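Local coordinates for protein peptidylprolyl Isomerase (Naegleria fowleri, PDB 6B4P) that probably catalyses the cis-trans isomerisation of peptide bonds preceding proline, as an FKBP-type peptidylprolyl isomerase, at residues A[23-28]-A[91-96]; A[84-89]-A[119-124]; A[48-53]-A[113-118]; A[17-22]-A[98-103]; A[42-47]-A[66-71]. One frame throughout, in Å; residues are numbered along the deposited sequence.

Interaction 1 of 5, residues A[23-28]-A[91-96]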
# COMPACT_ATOMS: atom_id res chain seq x y z
N LYS A 23 9.48 0.96 -1.35
CA LYS A 23 9.97 -0.38 -1.66
C LYS A 23 9.05 -1.42 -1.04
O LYS A 23 8.29 -1.11 -0.12
CB LYS A 23 11.40 -0.55 -1.15
CG LYS A 23 11.53 -0.27 0.34
CD LYS A 23 12.96 -0.30 0.82
CE LYS A 23 12.98 -0.13 2.32
NZ LYS A 23 14.29 -0.51 2.90
N LYS A 24 9.14 -2.65 -1.54
CA LYS A 24 8.29 -3.72 -1.04
C LYS A 24 9.05 -5.04 -0.97
O LYS A 24 10.07 -5.25 -1.63
CB LYS A 24 7.04 -3.91 -1.91
CG LYS A 24 7.33 -4.62 -3.23
CD LYS A 24 6.07 -4.76 -4.11
CE LYS A 24 6.41 -5.51 -5.38
NZ LYS A 24 5.22 -5.67 -6.30
N LYS A 25 8.52 -5.93 -0.13
CA LYS A 25 8.89 -7.34 -0.09
C LYS A 25 7.65 -8.14 -0.43
O LYS A 25 6.57 -7.88 0.12
CB LYS A 25 9.41 -7.75 1.30
CG LYS A 25 10.75 -7.13 1.68
CD LYS A 25 10.96 -7.13 3.19
CE LYS A 25 10.76 -8.50 3.81
NZ LYS A 25 10.93 -8.43 5.29
N ILE A 26 7.78 -9.11 -1.34
CA ILE A 26 6.64 -9.94 -1.71
C ILE A 26 6.49 -11.03 -0.67
O ILE A 26 7.44 -11.76 -0.37
CB ILE A 26 6.80 -10.52 -3.13
CG1 ILE A 26 6.83 -9.38 -4.15
CG2 ILE A 26 5.66 -11.48 -3.45
CD1 ILE A 26 7.07 -9.82 -5.58
N ILE A 27 5.30 -11.10 -0.06
CA ILE A 27 5.00 -12.14 0.92
C ILE A 27 4.42 -13.37 0.24
O ILE A 27 4.89 -14.49 0.45
CB ILE A 27 4.02 -11.58 1.97
CG1 ILE A 27 4.61 -10.36 2.67
CG2 ILE A 27 3.62 -12.66 2.96
CD1 ILE A 27 3.64 -9.69 3.61
N THR A 28 3.40 -13.16 -0.59
CA THR A 28 2.75 -14.23 -1.33
C THR A 28 2.67 -13.80 -2.78
O THR A 28 2.12 -12.74 -3.09
CB THR A 28 1.34 -14.49 -0.80
OG1 THR A 28 1.40 -14.75 0.61
CG2 THR A 28 0.71 -15.69 -1.52
N LYS A 91 0.33 -10.52 -2.17
CA LYS A 91 0.40 -9.88 -0.86
C LYS A 91 1.84 -9.42 -0.67
O LYS A 91 2.77 -10.22 -0.80
CB LYS A 91 -0.01 -10.84 0.26
CG LYS A 91 -0.06 -10.16 1.63
CD LYS A 91 -0.67 -11.08 2.69
CE LYS A 91 -0.62 -10.44 4.07
NZ LYS A 91 -1.13 -11.37 5.13
N SER A 92 2.02 -8.13 -0.41
CA SER A 92 3.35 -7.55 -0.28
C SER A 92 3.40 -6.61 0.91
O SER A 92 2.38 -6.15 1.42
CB SER A 92 3.77 -6.83 -1.55
OG SER A 92 4.08 -7.80 -2.54
N TYR A 93 4.63 -6.37 1.36
CA TYR A 93 4.92 -5.53 2.52
C TYR A 93 5.67 -4.31 2.03
O TYR A 93 6.72 -4.44 1.39
CB TYR A 93 5.74 -6.32 3.53
CG TYR A 93 6.05 -5.63 4.83
CD1 TYR A 93 5.03 -5.19 5.67
CD2 TYR A 93 7.36 -5.46 5.24
CE1 TYR A 93 5.32 -4.59 6.88
CE2 TYR A 93 7.65 -4.85 6.44
CZ TYR A 93 6.63 -4.42 7.26
OH TYR A 93 6.93 -3.83 8.46
N PHE A 94 5.14 -3.12 2.31
CA PHE A 94 5.66 -1.87 1.78
C PHE A 94 6.21 -0.99 2.88
O PHE A 94 5.58 -0.82 3.93
CB PHE A 94 4.56 -1.09 1.05
CG PHE A 94 4.05 -1.75 -0.20
CD1 PHE A 94 4.51 -1.35 -1.44
CD2 PHE A 94 3.10 -2.75 -0.14
CE1 PHE A 94 4.03 -1.95 -2.61
CE2 PHE A 94 2.60 -3.35 -1.31
CZ PHE A 94 3.07 -2.94 -2.54
N GLU A 95 7.38 -0.41 2.63
CA GLU A 95 7.87 0.72 3.40
C GLU A 95 7.58 1.99 2.61
O GLU A 95 8.05 2.15 1.48
CB GLU A 95 9.36 0.59 3.67
CG GLU A 95 9.89 1.72 4.53
CD GLU A 95 11.25 1.42 5.12
OE1 GLU A 95 11.40 0.39 5.82
OE2 GLU A 95 12.19 2.19 4.84
N ILE A 96 6.82 2.90 3.21
CA ILE A 96 6.33 4.09 2.53
C ILE A 96 6.81 5.32 3.28
O ILE A 96 6.22 5.73 4.27
CB ILE A 96 4.79 4.07 2.42
CG1 ILE A 96 4.34 2.78 1.72
CG2 ILE A 96 4.31 5.27 1.62
CD1 ILE A 96 2.87 2.78 1.29
O HOH W 1 13.68 -0.91 5.63
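One face of the Phe-94 ring carries Lys-24 CB, whose distance of 3.9 Å to the ring centroid at 22° from the normal marks a CH-pi contact offset toward the rim. Lys-24 and Phe-94 lie side by side; the lysine CG sits between the backbone N and carbonyl carbon (chi1 76°), and the extended chain beyond it sets Lys-24 CD 3.8 Å from Phe-94 CZ. Its NZ ends at Glu-90, which also takes the hydroxyl of Ser-92. The Tyr-93 ring meets Lys-25 CD at its edge, near the ring plane.

The backbones pair as antiparallel beta strands, 154° between their directions, in the curled sheet of the FKBP fold. Lys-25 and Tyr-93 exchange two N-H...O bonds, and the pairing ends in a classic beta bulge: Ile-27 N (2.8 Å) and Thr-28 N (3.0 Å) both donate to Lys-91 O. Ile-27, the extra residue of the bulge, has CD1 4.0 Å from Tyr-93 CB.

At the other end of the pairing, Lys-23 and Glu-95 lie side by side, pointing the same way. Their ion pair is long, 3.9 Å from Lys-23 NZ to Glu-95 OE2, but a water accepts from Lys-23 NZ and donates to Glu-95 OE1.

Interaction 2 of 5, residues A[84-89]-A[119-124]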
# COMPACT_ATOMS: atom_id res chain seq x y z
N LYS A 84 0.08 -0.40 -8.24
CA LYS A 84 0.36 -0.58 -9.66
C LYS A 84 1.43 -1.65 -9.90
O LYS A 84 1.38 -2.35 -10.92
CB LYS A 84 0.79 0.75 -10.27
N SER A 85 2.38 -1.80 -8.96
CA SER A 85 3.46 -2.78 -9.09
C SER A 85 3.02 -4.20 -8.78
O SER A 85 3.80 -5.13 -9.00
CB SER A 85 4.63 -2.41 -8.17
OG SER A 85 4.41 -2.85 -6.83
N MET A 86 1.81 -4.39 -8.27
CA MET A 86 1.38 -5.68 -7.75
C MET A 86 0.68 -6.51 -8.81
O MET A 86 -0.01 -5.98 -9.69
CB MET A 86 0.46 -5.50 -6.55
CG MET A 86 1.17 -4.87 -5.35
SD MET A 86 0.05 -4.60 -3.98
CE MET A 86 -0.23 -6.27 -3.39
N LYS A 87 0.85 -7.82 -8.72
CA LYS A 87 0.09 -8.76 -9.52
C LYS A 87 -1.21 -9.13 -8.81
O LYS A 87 -1.34 -8.99 -7.59
CB LYS A 87 0.92 -10.01 -9.79
CG LYS A 87 2.18 -9.74 -10.60
CD LYS A 87 3.03 -11.00 -10.71
CE LYS A 87 4.33 -10.75 -11.45
NZ LYS A 87 5.11 -12.01 -11.61
N LYS A 88 -2.18 -9.60 -9.59
CA LYS A 88 -3.44 -10.04 -9.02
C LYS A 88 -3.20 -11.07 -7.93
O LYS A 88 -2.47 -12.05 -8.14
CB LYS A 88 -4.33 -10.62 -10.12
CG LYS A 88 -5.75 -10.92 -9.67
CD LYS A 88 -6.62 -11.40 -10.83
CE LYS A 88 -6.79 -10.28 -11.85
NZ LYS A 88 -7.74 -10.65 -12.94
N GLY A 89 -3.79 -10.85 -6.76
CA GLY A 89 -3.62 -11.77 -5.64
C GLY A 89 -2.35 -11.61 -4.83
O GLY A 89 -2.21 -12.27 -3.79
N PHE A 119 2.98 -0.94 5.30
CA PHE A 119 1.71 -1.55 4.94
C PHE A 119 1.92 -2.96 4.43
O PHE A 119 2.75 -3.18 3.54
CB PHE A 119 0.96 -0.76 3.85
CG PHE A 119 0.30 0.50 4.32
CD1 PHE A 119 -0.96 0.48 4.87
CD2 PHE A 119 0.94 1.72 4.18
CE1 PHE A 119 -1.58 1.66 5.29
CE2 PHE A 119 0.34 2.89 4.60
CZ PHE A 119 -0.92 2.86 5.14
N GLU A 120 1.14 -3.90 4.96
CA GLU A 120 0.86 -5.15 4.25
C GLU A 120 -0.35 -4.88 3.38
O GLU A 120 -1.36 -4.40 3.88
CB GLU A 120 0.54 -6.30 5.21
CG GLU A 120 1.70 -6.78 6.06
CD GLU A 120 1.50 -8.20 6.55
OE1 GLU A 120 0.35 -8.68 6.54
OE2 GLU A 120 2.50 -8.84 6.94
N ILE A 121 -0.24 -5.15 2.07
CA ILE A 121 -1.34 -4.95 1.13
C ILE A 121 -1.54 -6.23 0.33
O ILE A 121 -0.58 -6.79 -0.20
CB ILE A 121 -1.08 -3.78 0.17
CG1 ILE A 121 -0.77 -2.49 0.94
CG2 ILE A 121 -2.27 -3.59 -0.76
CD1 ILE A 121 -0.49 -1.30 0.03
N GLU A 122 -2.78 -6.70 0.26
CA GLU A 122 -3.16 -7.81 -0.60
C GLU A 122 -4.06 -7.25 -1.68
O GLU A 122 -5.09 -6.65 -1.38
CB GLU A 122 -3.88 -8.92 0.18
CG GLU A 122 -4.26 -10.08 -0.71
CD GLU A 122 -4.96 -11.20 0.06
OE1 GLU A 122 -5.29 -10.99 1.24
OE2 GLU A 122 -5.17 -12.28 -0.53
N LEU A 123 -3.65 -7.42 -2.94
CA LEU A 123 -4.44 -6.98 -4.09
C LEU A 123 -5.42 -8.10 -4.43
O LEU A 123 -5.04 -9.10 -5.05
CB LEU A 123 -3.53 -6.64 -5.26
CG LEU A 123 -4.27 -6.23 -6.53
CD1 LEU A 123 -5.27 -5.11 -6.25
CD2 LEU A 123 -3.27 -5.82 -7.59
N LEU A 124 -6.68 -7.94 -4.05
CA LEU A 124 -7.64 -9.04 -4.15
C LEU A 124 -8.15 -9.22 -5.57
O LEU A 124 -8.27 -10.36 -6.04
CB LEU A 124 -8.82 -8.79 -3.21
CG LEU A 124 -8.42 -8.65 -1.75
CD1 LEU A 124 -9.57 -8.08 -0.96
CD2 LEU A 124 -8.02 -10.02 -1.20
O HOH W 2 -5.15 -13.12 -3.12
O HOH W 3 -2.63 -13.36 -1.16
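Met-86 and Ile-121 cross at about a right angle, the thioether of the first lying against a methyl branch of the second: Met-86 SD is 4.1 Å from Ile-121 CG2. The methionine chain is extended to the sulfur and then bends (chi3 72°), which places CE close to the backbone of segment 119-124. There the methyl lies 3.3 Å from Ile-121 O and 3.6 Å from Leu-123 N. The same CE reaches the neighbouring side chain, 3.8 Å from Leu-123 CB.

Leu-123 CD2 packs at 3.7 Å against Lys-87 O and, a little farther off, against Met-86 CB. The contact thus joins the connection leaving helix 77-84 to a central strand of the antiparallel FKBP sheet; Leu-123 touches Val-83 and Ile-121 touches Trp-79 of that helix.

Where the connection approaches strand 91-96, one direct backbone bond closes the contact: Gly-89 N donates to Leu-123 O at 2.7 Å, the donor nearly along the C=O axis although the N-H...O angle is only 133°. Gly-89 takes a positive phi (82°), a backbone shape that suits a residue without a side chain. Two waters lie within hydrogen-bonding distance of both Gly-89 O and Glu-122 OE2, though they have too few protons to serve every acceptor around them; one water is 2.7 Å from Glu-122 OE2.

Interaction 3 of 5, residues A[48-53]-A[113-118]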
# COMPACT_ATOMS: atom_id res chain seq x y z
N GLY A 48 -1.84 -1.32 8.30
CA GLY A 48 -0.88 -0.23 8.41
C GLY A 48 -0.28 -0.18 9.81
O GLY A 48 -1.01 -0.24 10.81
N THR A 49 1.04 -0.03 9.85
CA THR A 49 1.79 0.11 11.10
C THR A 49 2.79 1.25 10.98
O THR A 49 3.23 1.60 9.89
CB THR A 49 2.55 -1.17 11.46
OG1 THR A 49 3.48 -1.49 10.41
CG2 THR A 49 1.60 -2.33 11.61
N LEU A 50 3.14 1.84 12.12
CA LEU A 50 4.26 2.76 12.16
C LEU A 50 5.57 1.97 12.14
O LEU A 50 5.57 0.74 12.22
CB LEU A 50 4.16 3.65 13.40
CG LEU A 50 2.84 4.41 13.56
CD1 LEU A 50 2.86 5.27 14.83
CD2 LEU A 50 2.52 5.27 12.32
N THR A 51 6.70 2.67 12.01
CA THR A 51 7.97 1.95 11.96
C THR A 51 8.36 1.34 13.30
O THR A 51 9.36 0.61 13.38
CB THR A 51 9.10 2.86 11.46
OG1 THR A 51 9.06 4.09 12.18
CG2 THR A 51 8.91 3.14 9.99
N SER A 52 7.60 1.62 14.35
CA SER A 52 7.71 0.90 15.61
C SER A 52 7.06 -0.48 15.55
O SER A 52 7.26 -1.27 16.48
CB SER A 52 7.05 1.70 16.72
OG SER A 52 5.69 1.94 16.38
N GLY A 53 6.29 -0.76 14.50
CA GLY A 53 5.45 -1.93 14.46
C GLY A 53 4.07 -1.73 15.05
O GLY A 53 3.26 -2.67 15.01
N ALA A 113 2.47 13.27 12.92
CA ALA A 113 3.10 14.08 11.88
C ALA A 113 4.42 13.46 11.42
O ALA A 113 5.20 12.95 12.23
CB ALA A 113 3.33 15.50 12.39
N ASN A 114 4.64 13.49 10.11
CA ASN A 114 5.92 13.11 9.50
C ASN A 114 6.26 11.63 9.71
O ASN A 114 7.37 11.27 10.11
CB ASN A 114 7.05 14.02 10.00
CG ASN A 114 8.29 13.90 9.16
OD1 ASN A 114 8.24 13.48 8.01
ND2 ASN A 114 9.43 14.27 9.74
N SER A 115 5.31 10.76 9.37
CA SER A 115 5.44 9.33 9.63
C SER A 115 5.79 8.53 8.37
O SER A 115 5.06 8.59 7.38
CB SER A 115 4.13 8.77 10.18
OG SER A 115 3.90 9.18 11.51
N THR A 116 6.85 7.74 8.46
CA THR A 116 7.01 6.59 7.57
C THR A 116 5.92 5.58 7.91
O THR A 116 5.66 5.30 9.08
CB THR A 116 8.39 5.96 7.76
OG1 THR A 116 9.41 6.92 7.45
CG2 THR A 116 8.57 4.74 6.84
N LEU A 117 5.26 5.03 6.89
CA LEU A 117 4.18 4.08 7.11
C LEU A 117 4.57 2.73 6.52
O LEU A 117 5.08 2.67 5.40
CB LEU A 117 2.87 4.54 6.46
CG LEU A 117 2.39 5.94 6.86
CD1 LEU A 117 1.11 6.26 6.13
CD2 LEU A 117 2.20 6.04 8.37
N MET A 118 4.30 1.67 7.27
CA MET A 118 4.48 0.31 6.78
C MET A 118 3.11 -0.29 6.46
O MET A 118 2.18 -0.18 7.27
CB MET A 118 5.19 -0.56 7.81
CG MET A 118 6.43 0.07 8.41
SD MET A 118 7.72 0.47 7.20
CE MET A 118 8.12 -1.13 6.53
O HOH W 4 2.04 -3.35 8.43
O HOH W 5 6.39 5.75 11.59
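Met-118 O is approached by several groups of strand 41-50: Thr-49 N donates to it at 2.8 Å with an N-H...O angle of 168°, and Gly-48 CA makes a CA-H...O contact at 3.3 Å. A water adds a weak bond to this carbonyl while also bonding Thr-49 OG1. The return bond, Met-118 N to Thr-49 O, is equally short at 2.8 Å, so Thr-49 and Met-118 form an antiparallel hydrogen-bonded pair at one end of the pairing between strands 41-50 and 117-126 of the FKBP sheet.

Side chains of this pair share one face and cross obliquely. Thr-49 OG1 lies between the backbone N and the carbonyl carbon (chi1 60°), which brings it to 3.2 Å from Met-118 CB. The methionine then bends at both chi2 and chi3, carrying its sulfur toward Thr-51 and its methyl onto Tyr-93 and Glu-95 of the adjoining strand.

Past Thr-49 the two chains diverge, the first entering a type I turn from Leu-50 to Gly-53 that Gly-53 N closes on Leu-50 O. Leu-50 CD2 still meets Leu-117 CD2 at 4.0 Å, beside Phe-56, which both leucines touch. A water links the diverging chains, accepting from Thr-51 N and donating to Thr-116 O. Beside it the threonine side chains cross at about a right angle, with Thr-51 CG2 3.5 Å from Thr-116 CG2.

Interaction 4 of 5, residues A[17-22]-A[98-103]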
# COMPACT_ATOMS: atom_id res chain seq x y z
N SER A 17 9.94 3.15 -6.37
CA SER A 17 10.17 4.51 -6.83
C SER A 17 11.59 4.67 -7.37
O SER A 17 12.49 3.88 -7.07
CB SER A 17 9.94 5.51 -5.71
OG SER A 17 10.82 5.25 -4.63
N GLN A 18 11.78 5.73 -8.15
CA GLN A 18 13.08 5.97 -8.77
C GLN A 18 14.17 6.17 -7.73
O GLN A 18 15.30 5.68 -7.90
CB GLN A 18 13.00 7.18 -9.71
N ASP A 19 13.87 6.86 -6.64
CA ASP A 19 14.86 7.06 -5.58
C ASP A 19 15.03 5.82 -4.70
O ASP A 19 15.82 5.87 -3.76
CB ASP A 19 14.50 8.28 -4.73
CG ASP A 19 13.17 8.14 -4.00
OD1 ASP A 19 12.65 7.02 -3.84
OD2 ASP A 19 12.63 9.18 -3.57
N GLN A 20 14.28 4.75 -4.98
CA GLN A 20 14.35 3.45 -4.32
C GLN A 20 13.88 3.48 -2.87
O GLN A 20 13.97 2.46 -2.18
CB GLN A 20 15.77 2.87 -4.37
CG GLN A 20 16.32 2.72 -5.77
CD GLN A 20 17.57 1.87 -5.81
OE1 GLN A 20 17.68 0.94 -6.61
NE2 GLN A 20 18.52 2.18 -4.93
N ARG A 21 13.34 4.61 -2.40
CA ARG A 21 12.94 4.71 -1.00
C ARG A 21 11.55 4.13 -0.75
O ARG A 21 11.27 3.71 0.38
CB ARG A 21 13.02 6.16 -0.55
CG ARG A 21 14.46 6.66 -0.47
CD ARG A 21 14.56 8.16 -0.24
NE ARG A 21 13.85 8.59 0.96
CZ ARG A 21 12.75 9.34 0.94
NH1 ARG A 21 12.17 9.68 2.08
NH2 ARG A 21 12.25 9.75 -0.22
N LEU A 22 10.68 4.12 -1.75
CA LEU A 22 9.43 3.37 -1.70
C LEU A 22 9.75 1.96 -2.18
O LEU A 22 10.25 1.79 -3.29
CB LEU A 22 8.36 4.01 -2.58
CG LEU A 22 7.03 3.27 -2.75
CD1 LEU A 22 6.24 3.34 -1.46
CD2 LEU A 22 6.22 3.86 -3.91
N SER A 98 7.42 9.22 4.38
CA SER A 98 6.40 10.25 4.58
C SER A 98 6.15 11.05 3.31
O SER A 98 5.00 11.45 3.05
CB SER A 98 6.81 11.17 5.74
OG SER A 98 8.00 11.88 5.44
N ASP A 99 7.18 11.26 2.49
CA ASP A 99 6.94 12.00 1.26
C ASP A 99 6.19 11.18 0.21
O ASP A 99 5.87 11.72 -0.86
CB ASP A 99 8.25 12.56 0.68
CG ASP A 99 9.32 11.51 0.47
OD1 ASP A 99 9.40 10.54 1.25
OD2 ASP A 99 10.12 11.67 -0.47
N TYR A 100 5.92 9.90 0.48
CA TYR A 100 5.01 9.09 -0.33
C TYR A 100 3.71 8.83 0.41
O TYR A 100 2.88 8.04 -0.07
CB TYR A 100 5.67 7.76 -0.74
CG TYR A 100 6.82 7.91 -1.70
CD1 TYR A 100 6.64 7.75 -3.07
CD2 TYR A 100 8.10 8.23 -1.25
CE1 TYR A 100 7.69 7.90 -3.96
CE2 TYR A 100 9.15 8.37 -2.12
CZ TYR A 100 8.94 8.21 -3.47
OH TYR A 100 10.00 8.35 -4.34
N ALA A 101 3.52 9.45 1.58
CA ALA A 101 2.33 9.22 2.38
C ALA A 101 1.70 10.57 2.73
O ALA A 101 1.28 11.30 1.83
CB ALA A 101 2.66 8.40 3.64
N TYR A 102 1.66 10.93 4.01
CA TYR A 102 1.00 12.16 4.42
C TYR A 102 1.97 13.30 4.69
O TYR A 102 1.55 14.36 5.15
CB TYR A 102 0.10 11.90 5.63
CG TYR A 102 -1.00 10.92 5.31
CD1 TYR A 102 -0.93 9.60 5.73
CD2 TYR A 102 -2.10 11.31 4.55
CE1 TYR A 102 -1.93 8.69 5.42
CE2 TYR A 102 -3.11 10.41 4.24
CZ TYR A 102 -3.02 9.10 4.67
OH TYR A 102 -4.01 8.20 4.36
N GLY A 103 3.26 13.11 4.39
CA GLY A 103 4.19 14.23 4.49
C GLY A 103 4.30 14.73 5.91
O GLY A 103 4.36 13.95 6.87
O HOH W 6 11.69 8.70 -6.64
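A salt-bridge network of Asp-19, Arg-21 and Asp-99, set beside the Tyr-100 ring, ties the turn before strand 23-26 to the 3-10 segment that follows strand 91-96. Arg-21 has two deposited conformers; its side-chain contacts are those of one of them and hold for it alone. In that conformer Arg-21 grips Asp-99 end-on with two nitrogens, one to each oxygen. The NH2 bond to Asp-99 OD2 is 2.9 Å long, lies in the guanidinium plane and uses the syn lone pair; the NH1 bond to Asp-99 OD1, 3.0 Å, also arrives on the syn side but 34° out of the carboxylate plane. The guanidinium and carboxylate planes are 37° apart.

Asp-19 and Tyr-100 meet tip to tip, with Asp-19 OD2 2.9 Å from Tyr-100 OH and near the ring plane. Asp-19 OD1 is held from opposite faces of its carboxylate by Ser-17 OG and by Arg-21 N at 2.9 Å, the latter an Asx turn. Over one ring face, Leu-22 CB sits above the centre, 4.1 Å from the Tyr-100 centroid and 7° off the normal, in a CH-pi contact; Arg-77 makes a cation-pi contact with the same ring.

The two carboxylates approach within 4.7 Å (Asp-19 OD2 to Asp-99 OD2), like charges whose repulsion, in this conformer, Arg-21 NH2 would be expected to ease, since it also donates weakly to Asp-19 OD2.

Interaction 5 of 5, residues A[42-47]-A[66-71]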
# COMPACT_ATOMS: atom_id res chain seq x y z
N VAL A 42 -9.65 -1.06 -7.79
CA VAL A 42 -8.95 -2.16 -7.14
C VAL A 42 -9.55 -2.37 -5.76
O VAL A 42 -9.98 -1.43 -5.09
CB VAL A 42 -7.43 -1.91 -7.05
CG1 VAL A 42 -6.81 -1.78 -8.43
CG2 VAL A 42 -7.12 -0.68 -6.20
N SER A 43 -9.56 -3.63 -5.33
CA SER A 43 -9.97 -4.00 -3.99
C SER A 43 -8.76 -4.55 -3.26
O SER A 43 -8.11 -5.48 -3.76
CB SER A 43 -11.08 -5.06 -4.02
OG SER A 43 -12.29 -4.53 -4.54
N VAL A 44 -8.45 -3.99 -2.09
CA VAL A 44 -7.29 -4.40 -1.32
C VAL A 44 -7.68 -4.65 0.13
O VAL A 44 -8.60 -4.03 0.67
CB VAL A 44 -6.14 -3.37 -1.37
CG1 VAL A 44 -5.65 -3.13 -2.81
CG2 VAL A 44 -6.54 -2.05 -0.70
N HIS A 45 -6.97 -5.59 0.75
CA HIS A 45 -6.94 -5.70 2.20
C HIS A 45 -5.58 -5.21 2.66
O HIS A 45 -4.56 -5.49 2.02
CB HIS A 45 -7.18 -7.14 2.67
CG HIS A 45 -8.60 -7.41 3.04
ND1 HIS A 45 -9.32 -6.56 3.86
CD2 HIS A 45 -9.44 -8.42 2.71
CE1 HIS A 45 -10.54 -7.04 4.03
NE2 HIS A 45 -10.64 -8.17 3.34
N TYR A 46 -5.56 -4.46 3.76
CA TYR A 46 -4.29 -3.89 4.18
C TYR A 46 -4.21 -3.84 5.70
O TYR A 46 -5.22 -3.82 6.40
CB TYR A 46 -4.10 -2.47 3.63
CG TYR A 46 -5.07 -1.49 4.23
CD1 TYR A 46 -4.72 -0.74 5.35
CD2 TYR A 46 -6.35 -1.34 3.71
CE1 TYR A 46 -5.64 0.14 5.92
CE2 TYR A 46 -7.26 -0.47 4.27
CZ TYR A 46 -6.90 0.27 5.37
OH TYR A 46 -7.79 1.13 5.95
N THR A 47 -2.98 -3.78 6.19
CA THR A 47 -2.68 -3.49 7.59
C THR A 47 -1.58 -2.43 7.62
O THR A 47 -0.52 -2.62 7.02
CB THR A 47 -2.25 -4.74 8.35
OG1 THR A 47 -3.31 -5.72 8.32
CG2 THR A 47 -1.94 -4.41 9.81
N PHE A 66 -10.87 -2.45 1.08
CA PHE A 66 -10.90 -1.05 0.69
C PHE A 66 -10.80 -0.95 -0.83
O PHE A 66 -10.00 -1.63 -1.46
CB PHE A 66 -9.77 -0.28 1.36
CG PHE A 66 -9.73 1.16 0.97
CD1 PHE A 66 -10.62 2.07 1.52
CD2 PHE A 66 -8.82 1.60 0.02
CE1 PHE A 66 -10.60 3.39 1.14
CE2 PHE A 66 -8.80 2.94 -0.37
CZ PHE A 66 -9.69 3.83 0.20
N VAL A 67 -11.63 -0.09 -1.42
CA VAL A 67 -11.72 0.05 -2.87
C VAL A 67 -11.31 1.47 -3.24
O VAL A 67 -11.76 2.44 -2.62
CB VAL A 67 -13.14 -0.25 -3.38
CG1 VAL A 67 -13.24 0.02 -4.88
CG2 VAL A 67 -13.50 -1.69 -3.07
N PHE A 68 -10.46 1.58 -4.25
CA PHE A 68 -10.14 2.90 -4.78
C PHE A 68 -9.82 2.76 -6.26
O PHE A 68 -9.60 1.66 -6.77
CB PHE A 68 -8.99 3.56 -4.01
CG PHE A 68 -7.64 2.91 -4.19
CD1 PHE A 68 -6.73 3.41 -5.12
CD2 PHE A 68 -7.25 1.83 -3.39
CE1 PHE A 68 -5.47 2.84 -5.26
CE2 PHE A 68 -5.99 1.25 -3.53
CZ PHE A 68 -5.10 1.76 -4.47
N THR A 69 -9.82 3.90 -6.96
CA THR A 69 -9.53 3.92 -8.38
C THR A 69 -8.04 4.20 -8.57
O THR A 69 -7.54 5.24 -8.15
CB THR A 69 -10.37 4.97 -9.10
OG1 THR A 69 -11.76 4.67 -8.92
CG2 THR A 69 -10.05 4.96 -10.59
N LEU A 70 -7.36 3.26 -9.22
CA LEU A 70 -5.91 3.30 -9.29
C LEU A 70 -5.44 4.43 -10.19
O LEU A 70 -5.95 4.61 -11.30
CB LEU A 70 -5.39 1.96 -9.79
CG LEU A 70 -3.89 1.77 -9.85
CD1 LEU A 70 -3.34 1.84 -8.43
CD2 LEU A 70 -3.63 0.42 -10.45
N GLY A 71 -4.46 5.21 -9.72
CA GLY A 71 -3.86 6.26 -10.51
C GLY A 71 -4.59 7.57 -10.50
O GLY A 71 -4.18 8.50 -11.21
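With chi1 at 69°, Phe-68 CG lies between its backbone N and carbonyl carbon, and this sets CG so that the ring can lie against strand 42-47; Val-42 CG2 occupies the same kind of site on its own residue. The two groups meet, the methyl 3.6 Å from the Phe-68 centroid and 18° off the normal, offset toward CE2, in a CH-pi contact.

Strands 42-47 and 66-69 form an antiparallel pair of the curled FKBP sheet, their directions 138° apart. Two hydrogen-bonded pairs, Val-42 with Phe-68 and Val-44 with Phe-66, flank the non-hydrogen-bonded pair of Ser-43 and Val-67. Of their four bonds, Phe-66 N to Val-44 O is 2.8 Å, while Phe-68 N to Val-42 O is the longest, at 3.2 Å. Between these pairs Val-67 CA approaches Val-42 O at 3.2 Å as a CA-H...O contact.

Val-42, Val-44, Phe-66 and Phe-68 share one face, on which Phe-68 also packs against Val-83 of helix 77-84. Val-44 CG2 comes in at the edge of both phenylalanine rings. Farther along, Tyr-46 bonds through its hydroxyl to Asp-57 and Arg-62 and meets Trp-79 edge-to-face. On the reverse face, Ser-43 OG touches Val-67 CG2 at 3.4 Å. Phe-66 CB lies at the edge of the Tyr-46 ring, near its plane, 3.8 Å from Tyr-46 CE2.

How the interactions relate
Four of the five contacts reach one curled antiparallel sheet: strand 23-26 pairs with 91-96 (interaction 1), 91-96 with 117-126, 117-126 with 41-50 (interaction 3), and 41-50 with 66-69 (interaction 5). Interaction 2 brings the connection after helix 77-84 onto strand 117-126, its centre about 8 Å from that of interaction 1 and 9 Å from that of interaction 5. Interactions 2 and 3 share strand 117-126, with centres about 19 Å apart. Interaction 4 joins two connections at the end near interactions 1 and 3. Along the chain, interactions 1 and 5 nest inside the loop closed by interaction 4, while interactions 1, 2 and 3 cross, so sequence-distant segments are interlaced in one compact domain.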